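Local coordinates for TATA-box-binding protein (Methanococcus jannaschii, PDB 2Z8U) that probably binds the TATA box of archaeal promoters as a general transcription factor for genes transcribed by RNA polymerase, at residues A113-P119 and I154-V160; E12-V16 and E168-K172. All coordinates share one frame; numbering follows the deposited sequence.

Interaction 1: residues A113-P119 and I154-V160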
loop_
_atom_site.group_PDB
_atom_site.type_symbol
_atom_site.label_atom_id
_atom_site.label_comp_id
_atom_site.label_asym_id
_atom_site.label_seq_id
_atom_site.Cartn_x
_atom_site.Cartn_y
_atom_site.Cartn_z
ATOM N N ALA B 113 2.429 25.725 -25.705
ATOM C CA ALA B 113 1.525 25.971 -26.806
ATOM C C ALA B 113 0.308 26.725 -26.269
ATOM O O ALA B 113 0.134 26.887 -25.071
ATOM C CB ALA B 113 1.125 24.676 -27.476
ATOM N N ASP B 114 -0.515 27.232 -27.169
ATOM C CA ASP B 114 -1.705 27.935 -26.736
ATOM C C ASP B 114 -2.887 27.262 -27.388
ATOM O O ASP B 114 -2.874 27.005 -28.597
ATOM C CB ASP B 114 -1.615 29.428 -27.073
ATOM C CG ASP B 114 -0.813 30.202 -26.038
ATOM O OD1 ASP B 114 -1.350 30.531 -24.973
ATOM O OD2 ASP B 114 0.366 30.488 -26.272
ATOM N N LEU B 115 -3.878 26.911 -26.569
ATOM C CA LEU B 115 -5.041 26.167 -27.066
ATOM C C LEU B 115 -5.879 26.983 -28.061
ATOM O O LEU B 115 -6.531 26.407 -28.923
ATOM C CB LEU B 115 -5.938 25.721 -25.912
ATOM C CG LEU B 115 -5.458 24.607 -24.962
ATOM C CD1 LEU B 115 -6.541 24.369 -23.911
ATOM C CD2 LEU B 115 -5.130 23.314 -25.711
ATOM N N GLY B 116 -5.862 28.307 -27.926
ATOM C CA GLY B 116 -6.730 29.181 -28.764
ATOM C C GLY B 116 -8.086 29.422 -28.117
ATOM O O GLY B 116 -8.897 30.263 -28.592
ATOM N N ILE B 117 -8.326 28.708 -27.014
ATOM C CA ILE B 117 -9.527 28.900 -26.193
ATOM C C ILE B 117 -9.153 28.986 -24.726
ATOM O O ILE B 117 -8.079 28.513 -24.317
ATOM C CB ILE B 117 -10.588 27.773 -26.399
ATOM C CG1 ILE B 117 -9.982 26.396 -26.103
ATOM C CG2 ILE B 117 -11.161 27.814 -27.821
ATOM C CD1 ILE B 117 -10.660 25.661 -25.000
ATOM N N GLU B 118 -10.015 29.614 -23.944
ATOM C CA GLU B 118 -9.878 29.645 -22.495
ATOM C C GLU B 118 -10.682 28.479 -21.912
ATOM O O GLU B 118 -11.912 28.551 -21.835
ATOM C CB GLU B 118 -10.308 30.994 -21.934
ATOM C CG GLU B 118 -9.507 32.174 -22.490
ATOM C CD GLU B 118 -10.083 33.505 -22.086
ATOM O OE1 GLU B 118 -11.164 33.540 -21.452
ATOM O OE2 GLU B 118 -9.475 34.532 -22.399
ATOM N N PRO B 119 -9.987 27.375 -21.556
ATOM C CA PRO B 119 -10.655 26.124 -21.173
ATOM C C PRO B 119 -11.411 26.196 -19.852
ATOM O O PRO B 119 -11.026 26.950 -18.944
ATOM C CB PRO B 119 -9.485 25.129 -21.055
ATOM C CG PRO B 119 -8.326 25.961 -20.743
ATOM C CD PRO B 119 -8.513 27.236 -21.505
ATOM N N ILE B 154 -2.361 22.548 -18.038
ATOM C CA ILE B 154 -3.240 23.384 -18.843
ATOM C C ILE B 154 -3.764 24.510 -17.975
ATOM O O ILE B 154 -4.331 24.252 -16.906
ATOM C CB ILE B 154 -4.442 22.577 -19.376
ATOM C CG1 ILE B 154 -3.966 21.363 -20.193
ATOM C CG2 ILE B 154 -5.352 23.513 -20.196
ATOM C CD1 ILE B 154 -5.058 20.337 -20.542
ATOM N N PHE B 155 -3.616 25.744 -18.452
ATOM C CA PHE B 155 -4.032 26.928 -17.700
ATOM C C PHE B 155 -5.321 27.529 -18.250
ATOM O O PHE B 155 -5.650 27.319 -19.427
ATOM C CB PHE B 155 -2.878 27.941 -17.653
ATOM C CG PHE B 155 -1.651 27.385 -16.996
ATOM C CD1 PHE B 155 -1.573 27.328 -15.607
ATOM C CD2 PHE B 155 -0.627 26.818 -17.754
ATOM C CE1 PHE B 155 -0.466 26.757 -14.971
ATOM C CE2 PHE B 155 0.495 26.242 -17.123
ATOM C CZ PHE B 155 0.570 26.227 -15.732
ATOM N N GLY B 156 -6.063 28.234 -17.383
ATOM C CA GLY B 156 -7.341 28.877 -17.771
ATOM C C GLY B 156 -7.168 29.874 -18.910
ATOM O O GLY B 156 -8.120 30.197 -19.624
ATOM N N SER B 157 -5.941 30.355 -19.087
ATOM C CA SER B 157 -5.623 31.294 -20.165
ATOM C C SER B 157 -5.649 30.617 -21.545
ATOM O O SER B 157 -5.767 31.294 -22.569
ATOM C CB SER B 157 -4.222 31.888 -19.933
ATOM O OG SER B 157 -3.227 30.881 -19.963
ATOM N N GLY B 158 -5.512 29.292 -21.568
ATOM C CA GLY B 158 -5.305 28.563 -22.827
ATOM C C GLY B 158 -3.859 28.098 -23.007
ATOM O O GLY B 158 -3.588 27.264 -23.855
ATOM N N LYS B 159 -2.937 28.624 -22.201
ATOM C CA LYS B 159 -1.534 28.147 -22.223
ATOM C C LYS B 159 -1.452 26.693 -21.776
ATOM O O LYS B 159 -2.132 26.277 -20.830
ATOM C CB LYS B 159 -0.626 29.019 -21.353
ATOM C CG LYS B 159 0.919 28.696 -21.418
ATOM C CD LYS B 159 1.690 29.952 -20.912
ATOM C CE LYS B 159 3.094 30.036 -21.426
ATOM N NZ LYS B 159 3.603 31.452 -21.319
ATOM N N VAL B 160 -0.612 25.932 -22.477
ATOM C CA VAL B 160 -0.379 24.514 -22.184
ATOM C C VAL B 160 1.131 24.369 -22.051
ATOM O O VAL B 160 1.886 24.922 -22.869
ATOM C CB VAL B 160 -0.847 23.629 -23.369
ATOM C CG1 VAL B 160 -0.425 22.189 -23.183
ATOM C CG2 VAL B 160 -2.351 23.716 -23.537
HETATM O O HOH W 1 -10.473 29.615 -18.466
#
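The puckered pyrrolidine ring of Pro119 meets the 155–158 turn through its CG and CD edge atoms: CG lies 3.3 Å from the carbonyl O of Phe155, while CD rests near Gly156 O and Gly158 N. CG also reaches CG2 of Ile154, and Ile124 of helix 121–127 touches the same proline. The carboxylate of Asp114, a truly flat group, turns one oxygen inward, OD1 standing 3.6 Å from Lys159 CA; its OD2 and Lys159 NZ remain 6.0 Å apart, so the opposite charges do not pair. Just before Asp114 the backbones are joined by Ala113 and Val160, whose N and O atoms exchange two hydrogen bonds, and just after it by Leu115 N, which donates to Gly158 O at 2.8 Å with an N-H...O angle of 168°. The donor approaches tilted from that carbonyl's plane. Leu115 keeps CG beside its own backbone N (chi1 -71°), a turn that sets CG 3.5 Å from Val160 CG2, the two side chains crossing at about a right angle; Leu179 of helix 168–183 also packs on this leucine. Gly158 passes so close to Ile117 O, 3.1 Å from its CA, that a CB would collide with it. A water donates to both Pro119 O and Gly156 O, joining the two segments there. Ser157 OG accepts from Lys159 N in an ST turn. With Gly158 at positive phi after the type I turn, the hairpin joining strands 149–154 and 159–163 has a G1 beta bulge, here set against the end of strand 105–114 in the saddle-shaped TBP fold.

Interaction 2: residues E12-V16 and E168-K172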
loop_
_atom_site.group_PDB
_atom_site.type_symbol
_atom_site.label_atom_id
_atom_site.label_comp_id
_atom_site.label_asym_id
_atom_site.label_seq_id
_atom_site.Cartn_x
_atom_site.Cartn_y
_atom_site.Cartn_z
ATOM N N GLU B 12 0.716 25.667 -31.927
ATOM C CA GLU B 12 2.031 25.207 -32.341
ATOM C C GLU B 12 2.950 25.065 -31.137
ATOM O O GLU B 12 2.830 25.831 -30.187
ATOM C CB GLU B 12 2.613 26.206 -33.348
ATOM C CG GLU B 12 3.694 25.629 -34.229
ATOM C CD GLU B 12 4.147 26.581 -35.334
ATOM O OE1 GLU B 12 5.287 26.412 -35.792
ATOM O OE2 GLU B 12 3.392 27.489 -35.727
ATOM N N ILE B 13 3.866 24.093 -31.195
ATOM C CA ILE B 13 4.833 23.818 -30.139
ATOM C C ILE B 13 6.029 24.771 -30.200
ATOM O O ILE B 13 6.625 24.962 -31.263
ATOM C CB ILE B 13 5.339 22.332 -30.230
ATOM C CG1 ILE B 13 4.256 21.346 -29.761
ATOM C CG2 ILE B 13 6.708 22.129 -29.552
ATOM C CD1 ILE B 13 3.724 21.556 -28.330
ATOM N N LYS B 14 6.360 25.370 -29.061
ATOM C CA LYS B 14 7.618 26.104 -28.888
ATOM C C LYS B 14 8.408 25.437 -27.784
ATOM O O LYS B 14 7.875 25.234 -26.692
ATOM C CB LYS B 14 7.334 27.567 -28.517
ATOM C CG LYS B 14 8.585 28.348 -28.097
ATOM C CD LYS B 14 8.327 29.860 -28.058
ATOM C CE LYS B 14 9.626 30.646 -27.808
ATOM N NZ LYS B 14 10.822 30.056 -28.505
ATOM N N ILE B 15 9.673 25.088 -28.058
ATOM C CA ILE B 15 10.539 24.502 -27.042
ATOM C C ILE B 15 11.129 25.670 -26.261
ATOM O O ILE B 15 11.638 26.645 -26.849
ATOM C CB ILE B 15 11.646 23.631 -27.670
ATOM C CG1 ILE B 15 11.027 22.533 -28.557
ATOM C CG2 ILE B 15 12.610 23.085 -26.591
ATOM C CD1 ILE B 15 10.119 21.577 -27.830
ATOM N N VAL B 16 10.988 25.616 -24.950
ATOM C CA VAL B 16 11.400 26.734 -24.115
ATOM C C VAL B 16 12.697 26.390 -23.413
ATOM O O VAL B 16 13.572 27.239 -23.259
ATOM C CB VAL B 16 10.283 27.193 -23.143
ATOM C CG1 VAL B 16 10.839 28.136 -22.085
ATOM C CG2 VAL B 16 9.169 27.912 -23.920
ATOM N N GLU B 168 11.264 16.924 -29.887
ATOM C CA GLU B 168 10.372 17.884 -30.509
ATOM C C GLU B 168 9.205 17.178 -31.237
ATOM O O GLU B 168 8.067 17.625 -31.166
ATOM C CB GLU B 168 11.201 18.771 -31.450
ATOM C CG GLU B 168 10.645 20.165 -31.651
ATOM C CD GLU B 168 9.791 20.267 -32.890
ATOM O OE1 GLU B 168 9.922 19.387 -33.769
ATOM O OE2 GLU B 168 8.991 21.227 -32.983
ATOM N N GLU B 169 9.491 16.066 -31.915
ATOM C CA GLU B 169 8.440 15.245 -32.548
ATOM C C GLU B 169 7.419 14.705 -31.545
ATOM O O GLU B 169 6.208 14.721 -31.806
ATOM C CB GLU B 169 9.034 14.094 -33.359
ATOM C CG GLU B 169 10.285 13.448 -32.770
ATOM C CD GLU B 169 11.590 14.108 -33.241
ATOM O OE1 GLU B 169 12.456 13.380 -33.777
ATOM O OE2 GLU B 169 11.759 15.338 -33.061
ATOM N N ASP B 170 7.905 14.224 -30.405
ATOM C CA ASP B 170 7.002 13.830 -29.315
ATOM C C ASP B 170 6.164 14.995 -28.783
ATOM O O ASP B 170 5.061 14.776 -28.318
ATOM C CB ASP B 170 7.759 13.218 -28.138
ATOM C CG ASP B 170 8.096 11.753 -28.340
ATOM O OD1 ASP B 170 7.563 11.111 -29.272
ATOM O OD2 ASP B 170 8.930 11.254 -27.564
ATOM N N ALA B 171 6.703 16.213 -28.801
ATOM C CA ALA B 171 5.948 17.390 -28.316
ATOM C C ALA B 171 4.727 17.646 -29.182
ATOM O O ALA B 171 3.632 17.972 -28.680
ATOM C CB ALA B 171 6.846 18.644 -28.286
ATOM N N LYS B 172 4.939 17.505 -30.489
ATOM C CA LYS B 172 3.880 17.629 -31.495
ATOM C C LYS B 172 2.800 16.568 -31.303
ATOM O O LYS B 172 1.610 16.877 -31.348
ATOM C CB LYS B 172 4.472 17.518 -32.902
ATOM C CG LYS B 172 5.166 18.779 -33.399
ATOM C CD LYS B 172 5.913 18.501 -34.699
ATOM C CE LYS B 172 6.778 19.674 -35.088
ATOM N NZ LYS B 172 7.617 19.344 -36.278
#
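Ile13 drives its side chain onto Ala171, and this is where the contact is tight. Its CG2 methyl meets Ala171 CB at 3.7 Å, while CG1 and CD1 lie alongside the backbone of the helix, with CD1 3.6 Å from Ala171 O. The torsions explain this double grip: CG1 sits beside the isoleucine's own backbone N (chi1 -73°), and CG2 takes the position anti to that N, which presents both branches to Ala171. Ala111 of strand 105–114 also touches Ile13. Cutting Ile13 back to an alanine removes CG1, CG2 and CD1, and would probably open a gap over the methyl and carbonyl of Ala171. The arrangement belongs to the TBP saddle, in which helices pack on the convex face of a long curved antiparallel sheet; here the start of strand 14–23 and the residue leading into it meet the opening turn of helix 168–183, from the second repeat. Packing slackens at Ile15, whose CD1 is 4.4 Å from Ala171 CB. Its firmer neighbour is Glu168, whose CG comes within 3.9 Å of Ile15 CG1, the two side chains meeting at a slant. There the aliphatic part of the glutamate does the packing. Bent at chi2 (-95°), the chain turns its carboxylate toward Ile13, OE2 lying 4.2 Å from Ile13 CG2. On the solvent side, Lys172 barely touches the strand segment and turns to its own helix, where its NZ makes a salt bridge with Glu168 OE1 at 3.4 Å, weak as a hydrogen bond; no hydrogen bond links the strand to the helix across this contact.

In the fold
From the N terminus, residues 12–16 lead into strand 14–23 and await their partner through most of the chain: interaction 2 closes only when helix 168–183 begins, with 151 residues in between. Interaction 1 is nested inside that loop, closing a shorter one of 34 residues within the second repeat, between the end of strand 105–114 and the turn and first residues of strand 159–163. Because strands 14–23 and 105–114 are neighbours in the sheet, the two contacts meet: Ala113 CB lies 3.4 Å from Glu12 O. Strand 159–163 then leads on to helix 168–183. Interaction 1 lies wholly within the second repeat, whereas interaction 2 joins the two repeats.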